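Long-range contacts in mandelate racemase/muconate lactonizing enzyme (Jannaschia sp., PDB 4J3Z), which belongs to the enolase superfamily and probably uses bound magnesium to help remove a proton next to a substrate carboxylate, its own substrate being unproven: residues Asp8-Ala13 with Ala372-His377; Gly120-Arg125 with Ser327-Leu332; Pro181-Ile186 with Ala219-Lys224; Asp241-Leu246 with Thr270-His275. One frame throughout, in Å; residues are numbered along the deposited sequence.

Contact 1: Asp8-Ala13 with Ala372-His377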
loop_
_atom_site.group_PDB
_atom_site.type_symbol
_atom_site.label_atom_id
_atom_site.label_comp_id
_atom_site.label_asym_id
_atom_site.label_seq_id
_atom_site.Cartn_x
_atom_site.Cartn_y
_atom_site.Cartn_z
ATOM N N ASP D 8 47.356 8.884 17.276
ATOM C CA ASP D 8 48.021 7.627 17.579
ATOM C C ASP D 8 46.952 6.561 17.626
ATOM O O ASP D 8 45.890 6.770 18.210
ATOM C CB ASP D 8 48.780 7.713 18.902
ATOM C CG ASP D 8 49.761 8.870 18.936
ATOM O OD1 ASP D 8 50.317 9.237 17.870
ATOM O OD2 ASP D 8 49.979 9.415 20.038
ATOM N N ILE D 9 47.221 5.443 16.963
ATOM C CA ILE D 9 46.287 4.320 16.903
ATOM C C ILE D 9 46.899 3.169 17.693
ATOM O O ILE D 9 48.096 2.890 17.550
ATOM C CB ILE D 9 46.003 3.873 15.443
ATOM C CG1 ILE D 9 45.495 5.050 14.593
ATOM C CG2 ILE D 9 45.012 2.712 15.402
ATOM C CD1 ILE D 9 45.201 4.694 13.149
ATOM N N PHE D 10 46.071 2.527 18.522
ATOM C CA PHE D 10 46.462 1.356 19.317
ATOM C C PHE D 10 45.666 0.116 18.903
ATOM O O PHE D 10 44.428 0.116 18.922
ATOM C CB PHE D 10 46.237 1.608 20.819
ATOM C CG PHE D 10 47.112 2.685 21.404
ATOM C CD1 PHE D 10 48.395 2.392 21.860
ATOM C CD2 PHE D 10 46.650 3.992 21.519
ATOM C CE1 PHE D 10 49.200 3.375 22.410
ATOM C CE2 PHE D 10 47.457 4.985 22.063
ATOM C CZ PHE D 10 48.732 4.673 22.511
ATOM N N ALA D 11 46.380 -0.940 18.524
ATOM C CA ALA D 11 45.754 -2.229 18.269
ATOM C C ALA D 11 45.937 -3.077 19.520
ATOM O O ALA D 11 47.064 -3.407 19.895
ATOM C CB ALA D 11 46.387 -2.889 17.065
ATOM N N VAL D 12 44.831 -3.412 20.176
ATOM C CA VAL D 12 44.895 -4.060 21.479
ATOM C C VAL D 12 44.322 -5.484 21.456
ATOM O O VAL D 12 43.215 -5.701 20.994
ATOM C CB VAL D 12 44.208 -3.200 22.573
ATOM C CG1 VAL D 12 44.327 -3.871 23.926
ATOM C CG2 VAL D 12 44.838 -1.809 22.644
ATOM N N ALA D 13 45.099 -6.446 21.946
ATOM C CA ALA D 13 44.640 -7.836 22.089
ATOM C C ALA D 13 44.098 -8.075 23.490
ATOM O O ALA D 13 44.847 -7.993 24.465
ATOM C CB ALA D 13 45.771 -8.816 21.791
ATOM N N ALA D 372 51.083 1.720 29.243
ATOM C CA ALA D 372 51.794 0.478 29.538
ATOM C C ALA D 372 50.932 -0.764 29.286
ATOM O O ALA D 372 51.392 -1.727 28.679
ATOM C CB ALA D 372 52.329 0.499 30.963
ATOM N N ILE D 373 49.681 -0.728 29.744
ATOM C CA ILE D 373 48.705 -1.787 29.477
ATOM C C ILE D 373 48.441 -1.916 27.983
ATOM O O ILE D 373 48.495 -3.016 27.421
ATOM C CB ILE D 373 47.385 -1.537 30.244
ATOM C CG1 ILE D 373 47.641 -1.521 31.759
ATOM C CG2 ILE D 373 46.332 -2.587 29.898
ATOM C CD1 ILE D 373 48.290 -2.783 32.309
ATOM N N ALA D 374 48.173 -0.777 27.346
ATOM C CA ALA D 374 47.967 -0.710 25.903
ATOM C C ALA D 374 49.067 -1.444 25.148
ATOM O O ALA D 374 48.787 -2.401 24.434
ATOM C CB ALA D 374 47.882 0.748 25.445
ATOM N N ASN D 375 50.314 -1.002 25.323
ATOM C CA ASN D 375 51.452 -1.507 24.542
ATOM C C ASN D 375 51.785 -2.979 24.790
ATOM O O ASN D 375 51.989 -3.739 23.839
ATOM C CB ASN D 375 52.689 -0.614 24.742
ATOM C CG ASN D 375 52.498 0.786 24.168
ATOM O OD1 ASN D 375 51.808 0.975 23.153
ATOM N ND2 ASN D 375 53.111 1.776 24.811
ATOM N N ALA D 376 51.822 -3.377 26.062
ATOM C CA ALA D 376 52.073 -4.773 26.441
ATOM C C ALA D 376 51.120 -5.759 25.757
ATOM O O ALA D 376 51.459 -6.928 25.550
ATOM C CB ALA D 376 51.992 -4.926 27.956
ATOM N N HIS D 377 49.927 -5.278 25.411
ATOM C CA HIS D 377 48.910 -6.098 24.751
ATOM C C HIS D 377 48.732 -5.805 23.260
ATOM O O HIS D 377 47.729 -6.220 22.669
ATOM C CB HIS D 377 47.564 -5.913 25.442
ATOM C CG HIS D 377 47.456 -6.603 26.763
ATOM N ND1 HIS D 377 47.870 -6.025 27.944
ATOM C CD2 HIS D 377 46.945 -7.814 27.095
ATOM C CE1 HIS D 377 47.631 -6.855 28.944
ATOM N NE2 HIS D 377 47.070 -7.947 28.454
#
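The ring of Phe10 overlaps the methyl of Ala374, CD1 lying 4.0 Å from CB, while the amide of Asn375 reaches the edge of the ring nearby. Asn375 OD1 sits in the ring plane, 3.6 Å from Phe10 CE1, with amide and ring planes 38° apart. There the partly negative oxygen meets partly positive C-H groups, a mild attraction. Phe10 can extend its ring to the helix because CG stands anti to its own carbonyl carbon (chi1 -66°). A small residue, Ala374, suits the buried face of the helix, letting strand 4-12 pass with the segment axes 8.1 Å apart at 62°.

Further along, Val12 CG1 packs 4.1 Å from CB of His377, the residue at which the helix ends. Its carbonyl, no longer needed inside the helix, takes the N-H of Ala13 in a nearly straight bond, 2.7 Å from Ala13 N to His377 O. The imidazole is meanwhile tied back: His377 ND1 donates to Ile373 O at 3.1 Å, the acceptor lying in the ring plane. With a backbone hydrogen bond between Ala11 and Tyr379 as well, the C-terminal chain runs along the edge of the N-terminal capping sheet, as the enolase superfamily leads one to expect. The join thus rests on main-chain hydrogen bonds, largely indifferent to side-chain identity, beside a modest apolar patch bordered by the polar asparagine.

Contact 2: Gly120-Arg125 with Ser327-Leu332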
loop_
_atom_site.group_PDB
_atom_site.type_symbol
_atom_site.label_atom_id
_atom_site.label_comp_id
_atom_site.label_asym_id
_atom_site.label_seq_id
_atom_site.Cartn_x
_atom_site.Cartn_y
_atom_site.Cartn_z
ATOM N N GLY D 120 21.726 16.484 28.213
ATOM C CA GLY D 120 21.857 16.368 29.657
ATOM C C GLY D 120 21.482 15.013 30.227
ATOM O O GLY D 120 21.336 14.025 29.495
ATOM N N LYS D 121 21.302 15.005 31.550
ATOM C CA LYS D 121 21.065 13.812 32.351
ATOM C C LYS D 121 19.590 13.400 32.387
ATOM O O LYS D 121 18.884 13.671 33.357
ATOM C CB LYS D 121 21.564 14.075 33.779
ATOM C CG LYS D 121 21.856 12.847 34.623
ATOM C CD LYS D 121 21.897 13.213 36.103
ATOM C CE LYS D 121 23.220 13.824 36.532
ATOM N NZ LYS D 121 23.191 14.267 37.958
ATOM N N MET D 122 19.131 12.736 31.333
ATOM C CA MET D 122 17.794 12.150 31.312
ATOM C C MET D 122 17.697 11.016 32.319
ATOM O O MET D 122 16.844 11.024 33.210
ATOM C CB MET D 122 17.468 11.608 29.920
ATOM C CG MET D 122 16.556 12.494 29.093
ATOM S SD MET D 122 14.872 12.604 29.722
ATOM C CE MET D 122 14.380 10.897 29.888
ATOM N N ASN D 123 18.578 10.036 32.148
ATOM C CA ASN D 123 18.645 8.882 33.023
ATOM C C ASN D 123 19.775 9.020 34.043
ATOM O O ASN D 123 20.945 9.124 33.667
ATOM C CB ASN D 123 18.799 7.612 32.187
ATOM C CG ASN D 123 17.665 7.433 31.195
ATOM O OD1 ASN D 123 16.509 7.283 31.589
ATOM N ND2 ASN D 123 17.987 7.453 29.900
ATOM N N ASP D 124 19.404 9.051 35.326
ATOM C CA ASP D 124 20.370 9.114 36.436
ATOM C C ASP D 124 21.229 7.858 36.467
ATOM O O ASP D 124 22.434 7.910 36.689
ATOM C CB ASP D 124 19.648 9.271 37.777
ATOM C CG ASP D 124 19.503 10.721 38.203
ATOM O OD1 ASP D 124 19.640 11.619 37.342
ATOM O OD2 ASP D 124 19.251 10.963 39.410
ATOM N N ARG D 125 20.569 6.730 36.262
ATOM C CA ARG D 125 21.211 5.438 36.151
ATOM C C ARG D 125 20.676 4.790 34.879
ATOM O O ARG D 125 19.535 5.042 34.472
ATOM C CB ARG D 125 20.889 4.553 37.365
ATOM C CG ARG D 125 21.738 4.807 38.609
ATOM C CD ARG D 125 21.722 3.603 39.562
ATOM N NE ARG D 125 20.391 3.004 39.645
ATOM C CZ ARG D 125 20.124 1.769 40.067
ATOM N NH1 ARG D 125 18.865 1.343 40.077
ATOM N NH2 ARG D 125 21.098 0.955 40.477
ATOM N N SER D 327 21.571 10.269 27.817
ATOM C CA SER D 327 20.900 11.391 27.187
ATOM C C SER D 327 19.584 11.074 26.464
ATOM O O SER D 327 18.846 12.007 26.103
ATOM C CB SER D 327 21.870 12.055 26.217
ATOM O OG SER D 327 22.424 11.096 25.331
ATOM N N CYS D 328 19.288 9.786 26.255
ATOM C CA CYS D 328 18.121 9.370 25.459
ATOM C C CYS D 328 16.932 8.911 26.316
ATOM O O CYS D 328 17.063 7.964 27.107
ATOM C CB CYS D 328 18.485 8.259 24.467
ATOM S SG CYS D 328 19.797 8.619 23.265
ATOM N N PRO D 329 15.770 9.588 26.165
ATOM C CA PRO D 329 14.511 9.180 26.805
ATOM C C PRO D 329 14.057 7.784 26.404
ATOM O O PRO D 329 13.352 7.115 27.176
ATOM C CB PRO D 329 13.509 10.226 26.297
ATOM C CG PRO D 329 14.351 11.448 26.085
ATOM C CD PRO D 329 15.666 10.932 25.561
ATOM N N ASN D 330 14.467 7.350 25.215
ATOM C CA ASN D 330 14.049 6.070 24.648
ATOM C C ASN D 330 15.065 4.943 24.851
ATOM O O ASN D 330 14.959 3.888 24.231
ATOM C CB ASN D 330 13.726 6.229 23.156
ATOM C CG ASN D 330 14.927 6.665 22.342
ATOM O OD1 ASN D 330 15.775 7.412 22.823
ATOM N ND2 ASN D 330 15.006 6.196 21.101
ATOM N N LEU D 331 16.048 5.165 25.719
ATOM C CA LEU D 331 17.028 4.125 26.018
ATOM C C LEU D 331 16.389 2.929 26.720
ATOM O O LEU D 331 15.713 3.087 27.734
ATOM C CB LEU D 331 18.160 4.669 26.892
ATOM C CG LEU D 331 19.280 3.642 27.105
ATOM C CD1 LEU D 331 20.308 3.727 25.982
ATOM C CD2 LEU D 331 19.930 3.840 28.457
ATOM N N LEU D 332 16.604 1.736 26.175
ATOM C CA LEU D 332 16.204 0.514 26.865
ATOM C C LEU D 332 17.338 -0.030 27.754
ATOM O O LEU D 332 17.157 -0.163 28.966
ATOM C CB LEU D 332 15.703 -0.532 25.875
ATOM C CG LEU D 332 15.312 -1.896 26.440
ATOM C CD1 LEU D 332 14.082 -1.827 27.335
ATOM C CD2 LEU D 332 15.108 -2.865 25.291
#
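This is a loop-to-loop contact at the entrance to the first and last strands of the barrel: Gly120-Arg125 leads into strand 125-131 and Ser327-Leu332 into its parallel neighbour 334-336. The one hydrogen bond across it runs from Asn123 ND2 to Cys328 O, 3.0 Å and rather bent at 134°. The amide approaches from above the carbonyl plane, about 40° out of it, and Leu331 N reaches the same oxygen from the opposite face, closing the type I turn Cys328-Leu331. Asn123 ND2 also donates to Gly325 O, so a single amide spans the end of helix 315-327 and the turn. A leucine in its place would keep the bulk, but would probably leave the carbonyls of Gly325 and Cys328 each short of a donor and the two loops less firmly fixed to each other.

Beside the amide, Met122 folds at chi2 (-68°) and again at chi3, which brings CE to 3.8 Å from Pro329 CB. The two side chains cross at about a right angle, a flexible thioether fitting itself to a rigid ring. Glu72 of a second subunit packs on both residues. Gly120, whose positive phi suits a residue without a side chain, has its carbonyl near Ser327, whose CA makes a C-H...O contact of 3.5 Å with Gly120 O. The asparagine side chain thus grips two main-chain oxygens while its backbone bonds to Val326, and methionine and proline add apolar cover that extends into the subunit interface.

Contact 3: Pro181-Ile186 with Ala219-Lys224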
loop_
_atom_site.group_PDB
_atom_site.type_symbol
_atom_site.label_atom_id
_atom_site.label_comp_id
_atom_site.label_asym_id
_atom_site.label_seq_id
_atom_site.Cartn_x
_atom_site.Cartn_y
_atom_site.Cartn_z
ATOM N N PRO D 181 17.070 -22.804 9.863
ATOM C CA PRO D 181 17.532 -23.335 11.146
ATOM C C PRO D 181 17.231 -24.819 11.295
ATOM O O PRO D 181 16.151 -25.278 10.907
ATOM C CB PRO D 181 16.732 -22.525 12.183
ATOM C CG PRO D 181 15.580 -21.940 11.438
ATOM C CD PRO D 181 16.084 -21.722 10.042
ATOM N N ALA D 182 18.188 -25.562 11.838
ATOM C CA ALA D 182 18.026 -26.995 12.081
ATOM C C ALA D 182 17.003 -27.229 13.176
ATOM O O ALA D 182 16.849 -26.400 14.085
ATOM C CB ALA D 182 19.362 -27.614 12.472
ATOM N N LEU D 183 16.315 -28.364 13.116
ATOM C CA LEU D 183 15.431 -28.752 14.213
ATOM C C LEU D 183 16.147 -28.786 15.570
ATOM O O LEU D 183 15.546 -28.466 16.593
ATOM C CB LEU D 183 14.744 -30.086 13.923
ATOM C CG LEU D 183 13.514 -30.029 13.012
ATOM C CD1 LEU D 183 13.064 -31.428 12.654
ATOM C CD2 LEU D 183 12.367 -29.252 13.648
ATOM N N SER D 184 17.436 -29.127 15.569
ATOM C CA SER D 184 18.229 -29.200 16.799
ATOM C C SER D 184 18.579 -27.820 17.347
ATOM O O SER D 184 18.730 -27.656 18.565
ATOM C CB SER D 184 19.510 -30.001 16.564
ATOM O OG SER D 184 20.373 -29.292 15.684
ATOM N N ASP D 185 18.726 -26.848 16.436
ATOM C CA ASP D 185 19.015 -25.447 16.778
ATOM C C ASP D 185 17.804 -24.793 17.425
ATOM O O ASP D 185 17.945 -23.940 18.294
ATOM C CB ASP D 185 19.383 -24.625 15.533
ATOM C CG ASP D 185 20.744 -24.997 14.932
ATOM O OD1 ASP D 185 21.665 -25.420 15.670
ATOM O OD2 ASP D 185 20.891 -24.826 13.695
ATOM N N ILE D 186 16.619 -25.189 16.977
ATOM C CA ILE D 186 15.351 -24.656 17.481
ATOM C C ILE D 186 15.123 -25.291 18.847
ATOM O O ILE D 186 14.910 -24.604 19.861
ATOM C CB ILE D 186 14.203 -24.985 16.499
ATOM C CG1 ILE D 186 14.483 -24.366 15.124
ATOM C CG2 ILE D 186 12.860 -24.510 17.033
ATOM C CD1 ILE D 186 13.753 -25.019 13.965
ATOM N N ALA D 219 13.741 -17.765 10.516
ATOM C CA ALA D 219 13.627 -16.931 11.710
ATOM C C ALA D 219 12.249 -17.017 12.379
ATOM O O ALA D 219 12.142 -17.031 13.609
ATOM C CB ALA D 219 13.965 -15.492 11.371
ATOM N N ILE D 220 11.208 -17.090 11.557
ATOM C CA ILE D 220 9.834 -17.185 12.030
ATOM C C ILE D 220 9.508 -18.523 12.718
ATOM O O ILE D 220 8.877 -18.538 13.775
ATOM C CB ILE D 220 8.848 -16.915 10.885
ATOM C CG1 ILE D 220 9.115 -15.514 10.305
ATOM C CG2 ILE D 220 7.406 -17.111 11.370
ATOM C CD1 ILE D 220 8.608 -15.306 8.889
ATOM N N ARG D 221 9.935 -19.633 12.120
ATOM C CA ARG D 221 9.882 -20.934 12.787
ATOM C C ARG D 221 10.548 -20.891 14.162
ATOM O O ARG D 221 10.028 -21.461 15.111
ATOM C CB ARG D 221 10.565 -22.011 11.944
ATOM C CG ARG D 221 9.783 -22.453 10.715
ATOM C CD ARG D 221 10.631 -23.393 9.876
ATOM N NE ARG D 221 10.871 -24.671 10.551
ATOM C CZ ARG D 221 11.894 -25.479 10.292
ATOM N NH1 ARG D 221 12.799 -25.142 9.376
ATOM N NH2 ARG D 221 12.019 -26.623 10.949
ATOM N N LEU D 222 11.690 -20.208 14.263
ATOM C CA LEU D 222 12.447 -20.142 15.518
ATOM C C LEU D 222 11.719 -19.277 16.537
ATOM O O LEU D 222 11.567 -19.664 17.708
ATOM C CB LEU D 222 13.861 -19.611 15.259
ATOM C CG LEU D 222 14.892 -19.559 16.392
ATOM C CD1 LEU D 222 15.034 -20.903 17.081
ATOM C CD2 LEU D 222 16.229 -19.107 15.819
ATOM N N ALA D 223 11.250 -18.116 16.076
ATOM C CA ALA D 223 10.480 -17.187 16.898
ATOM C C ALA D 223 9.244 -17.857 17.499
ATOM O O ALA D 223 8.812 -17.510 18.602
ATOM C CB ALA D 223 10.081 -15.977 16.072
ATOM N N LYS D 224 8.709 -18.806 16.774
ATOM C CA LYS D 224 7.598 -19.624 17.185
ATOM C C LYS D 224 7.876 -20.579 18.330
ATOM O O LYS D 224 7.007 -20.854 19.118
ATOM C CB LYS D 224 6.912 -20.310 15.994
ATOM C CG LYS D 224 5.873 -19.476 15.275
ATOM C CD LYS D 224 5.098 -18.621 16.242
ATOM C CE LYS D 224 4.717 -17.277 15.699
ATOM N NZ LYS D 224 3.485 -16.715 16.264
#
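Arg221 reaches across to helix 183-200, where three residues at and just before the helix start meet its guanidinium. CG stands anti to the carbonyl carbon (chi1 -73°) and the chain runs on extended before bending at chi3 (68°), a turn that sets the flat group against Ile186. Ile186 CD1 lies over one guanidinium face, 3.8 Å above the plane and offset toward the rim. Leu183 approaches differently: its CD2 is at the edge, near the plane and 3.8 Å from Arg221 NH2. Pro181 O comes obliquely, 3.7 Å from Arg221 NH1, too far to count as a bond. Both aliphatic side chains cross the arginine at about a right angle.

The two helices are successive members of the outer layer of the enolase-type β/α barrel, with strand 205-209 between them in the chain. Deeper in the seam Leu222, its CG anti to the backbone N (chi1 -175°), sends CD1 to 3.8 Å from Ile186 CA and 4.0 Å from Ile186 CG1, the two side chains crossing at a slant. At the helix start Ala182 holds the N-cap position, and its N-H is taken weakly by the carboxylate of Asp185, Asp185 OD2 being 3.4 Å from Ala182 N.

The charge of Arg221 is answered outside this chain, NH2 making salt bridges to Asp205 and Asp230 of a fourth subunit. A methionine here would probably preserve some of the packing on Ile186 but leave those two acids without this cation at the interface. Leu183 and Ile186, which touch the arginine, also pack on that subunit, Leu183 on Ala204 and Ile186 on Asp230.

Contact 4: Asp241-Leu246 with Thr270-His275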
loop_
_atom_site.group_PDB
_atom_site.type_symbol
_atom_site.label_atom_id
_atom_site.label_comp_id
_atom_site.label_asym_id
_atom_site.label_seq_id
_atom_site.Cartn_x
_atom_site.Cartn_y
_atom_site.Cartn_z
ATOM N N ASP D 241 21.974 -7.451 5.286
ATOM C CA ASP D 241 21.871 -7.033 3.888
ATOM C C ASP D 241 20.462 -7.205 3.335
ATOM O O ASP D 241 20.227 -6.985 2.143
ATOM C CB ASP D 241 22.886 -7.804 3.013
ATOM C CG ASP D 241 22.518 -9.293 2.815
ATOM O OD1 ASP D 241 21.486 -9.759 3.353
ATOM O OD2 ASP D 241 23.269 -10.004 2.114
ATOM N N ASN D 242 19.524 -7.620 4.188
ATOM C CA ASN D 242 18.132 -7.788 3.756
ATOM C C ASN D 242 17.111 -7.160 4.698
ATOM O O ASN D 242 16.191 -7.825 5.176
ATOM C CB ASN D 242 17.810 -9.264 3.484
ATOM C CG ASN D 242 16.426 -9.463 2.878
ATOM O OD1 ASN D 242 15.806 -8.521 2.364
ATOM N ND2 ASN D 242 15.926 -10.692 2.951
ATOM N N LEU D 243 17.255 -5.856 4.927
ATOM C CA LEU D 243 16.308 -5.112 5.767
ATOM C C LEU D 243 14.846 -5.148 5.327
ATOM O O LEU D 243 13.959 -5.068 6.187
ATOM C CB LEU D 243 16.761 -3.667 5.965
ATOM C CG LEU D 243 18.137 -3.526 6.610
ATOM C CD1 LEU D 243 18.608 -2.086 6.595
ATOM C CD2 LEU D 243 18.183 -4.127 8.007
ATOM N N PRO D 244 14.574 -5.291 4.008
ATOM C CA PRO D 244 13.162 -5.477 3.651
ATOM C C PRO D 244 12.589 -6.791 4.160
ATOM O O PRO D 244 11.392 -7.007 4.058
ATOM C CB PRO D 244 13.171 -5.460 2.110
ATOM C CG PRO D 244 14.423 -4.727 1.744
ATOM C CD PRO D 244 15.414 -5.110 2.808
ATOM N N GLY D 245 13.437 -7.658 4.695
ATOM C CA GLY D 245 12.991 -8.947 5.212
ATOM C C GLY D 245 12.599 -8.914 6.675
ATOM O O GLY D 245 12.071 -9.895 7.196
ATOM N N LEU D 246 12.866 -7.791 7.340
ATOM C CA LEU D 246 12.461 -7.619 8.735
ATOM C C LEU D 246 10.952 -7.575 8.872
ATOM O O LEU D 246 10.397 -8.148 9.815
ATOM C CB LEU D 246 13.073 -6.362 9.348
ATOM C CG LEU D 246 14.570 -6.412 9.646
ATOM C CD1 LEU D 246 15.023 -5.159 10.367
ATOM C CD2 LEU D 246 14.966 -7.661 10.410
ATOM N N THR D 270 17.154 3.928 9.571
ATOM C CA THR D 270 15.842 4.380 9.063
ATOM C C THR D 270 15.110 3.258 8.322
ATOM O O THR D 270 13.941 2.969 8.598
ATOM C CB THR D 270 16.005 5.597 8.118
ATOM O OG1 THR D 270 16.543 6.707 8.849
ATOM C CG2 THR D 270 14.677 6.004 7.480
ATOM N N GLN D 271 15.810 2.624 7.387
ATOM C CA GLN D 271 15.268 1.475 6.647
ATOM C C GLN D 271 14.868 0.300 7.550
ATOM O O GLN D 271 13.908 -0.399 7.261
ATOM C CB GLN D 271 16.255 1.027 5.566
ATOM C CG GLN D 271 16.060 1.747 4.235
ATOM C CD GLN D 271 17.363 2.162 3.567
ATOM O OE1 GLN D 271 17.536 3.332 3.216
ATOM N NE2 GLN D 271 18.286 1.205 3.377
ATOM N N ALA D 272 15.599 0.085 8.637
ATOM C CA ALA D 272 15.258 -0.972 9.599
ATOM C C ALA D 272 14.035 -0.572 10.419
ATOM O O ALA D 272 13.271 -1.422 10.880
ATOM C CB ALA D 272 16.437 -1.277 10.515
ATOM N N LEU D 273 13.865 0.733 10.608
ATOM C CA LEU D 273 12.704 1.261 11.315
ATOM C C LEU D 273 11.456 1.197 10.443
ATOM O O LEU D 273 10.362 0.902 10.932
ATOM C CB LEU D 273 12.970 2.684 11.790
ATOM C CG LEU D 273 13.927 2.823 12.979
ATOM C CD1 LEU D 273 14.239 4.289 13.216
ATOM C CD2 LEU D 273 13.373 2.182 14.246
ATOM N N HIS D 274 11.629 1.466 9.153
ATOM C CA HIS D 274 10.507 1.386 8.228
ATOM C C HIS D 274 10.051 -0.051 8.004
ATOM O O HIS D 274 8.899 -0.283 7.600
ATOM C CB HIS D 274 10.825 2.075 6.902
ATOM C CG HIS D 274 10.346 3.493 6.835
ATOM N ND1 HIS D 274 11.118 4.521 6.335
ATOM C CD2 HIS D 274 9.171 4.053 7.206
ATOM C CE1 HIS D 274 10.439 5.653 6.404
ATOM N NE2 HIS D 274 9.256 5.396 6.929
ATOM N N HIS D 275 10.923 -1.014 8.309
ATOM C CA HIS D 275 10.605 -2.409 8.058
ATOM C C HIS D 275 10.229 -3.217 9.290
ATOM O O HIS D 275 10.020 -4.428 9.194
ATOM C CB HIS D 275 11.723 -3.088 7.253
ATOM C CG HIS D 275 11.632 -2.849 5.778
ATOM N ND1 HIS D 275 12.615 -2.191 5.068
ATOM C CD2 HIS D 275 10.666 -3.166 4.881
ATOM C CE1 HIS D 275 12.263 -2.125 3.796
ATOM N NE2 HIS D 275 11.085 -2.706 3.656
#
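His275, just past the end of helix 266-274, carries this contact. Its CB meets the opposite backbone and side chain alike, near Leu243 O and 4.1 Å from Leu246 CB. CG also lies near Leu243 O, and there the ring begins to pass beneath Pro244, whose CA stands 3.4 Å from the ring centroid and only 7° off the normal, a CH-pi contact over the face. ND1 turns back to its own helix and donates weakly to Gln271 O at 3.1 Å, which helps to settle the ring's rotation. CD2 lies beneath Pro244 CA and near Pro244 O. CE1 and NE2, at the far end, reach Pro244 CB, each at 3.8 Å. A flat imidazole suits the place: it offers one face to the proline and a ring nitrogen to its own helix.

Behind it, the methyl of Ala272 meets two leucines, Leu246 CD1 at 4.1 Å from Ala272 CB and Leu243 CD2 at 4.2 Å. Leu243 CD1 also rests on Gln271 CB. The loop after barrel strand 233-235 is thereby packed on the helix after the next strand, 257-259, close to where Gln271 touches Gln271 of a fifth subunit. With no conventional hydrogen bond between the segments, adhesion relies on apolar and CH-pi packing.

From the N terminus, strand 4-12 opens the widest loop, which closes only when contact 1 joins it to the chain at Ala372-His377, tying the capping sheet to the C-terminal helix. Within that span contact 2 brackets most of the barrel, bringing the approach to strand 125-131 beside that to strand 334-336. Contacts 3 and 4 lie inside contact 2 and follow one another in series, without crossing: the first joins two successive outer helices, the second a loop and a later helix of the same outer layer. Their nearest atoms are about 7 Å apart, whereas the centres of contacts 1 and 3 are 41 Å apart, on opposite sides of the chain's centre.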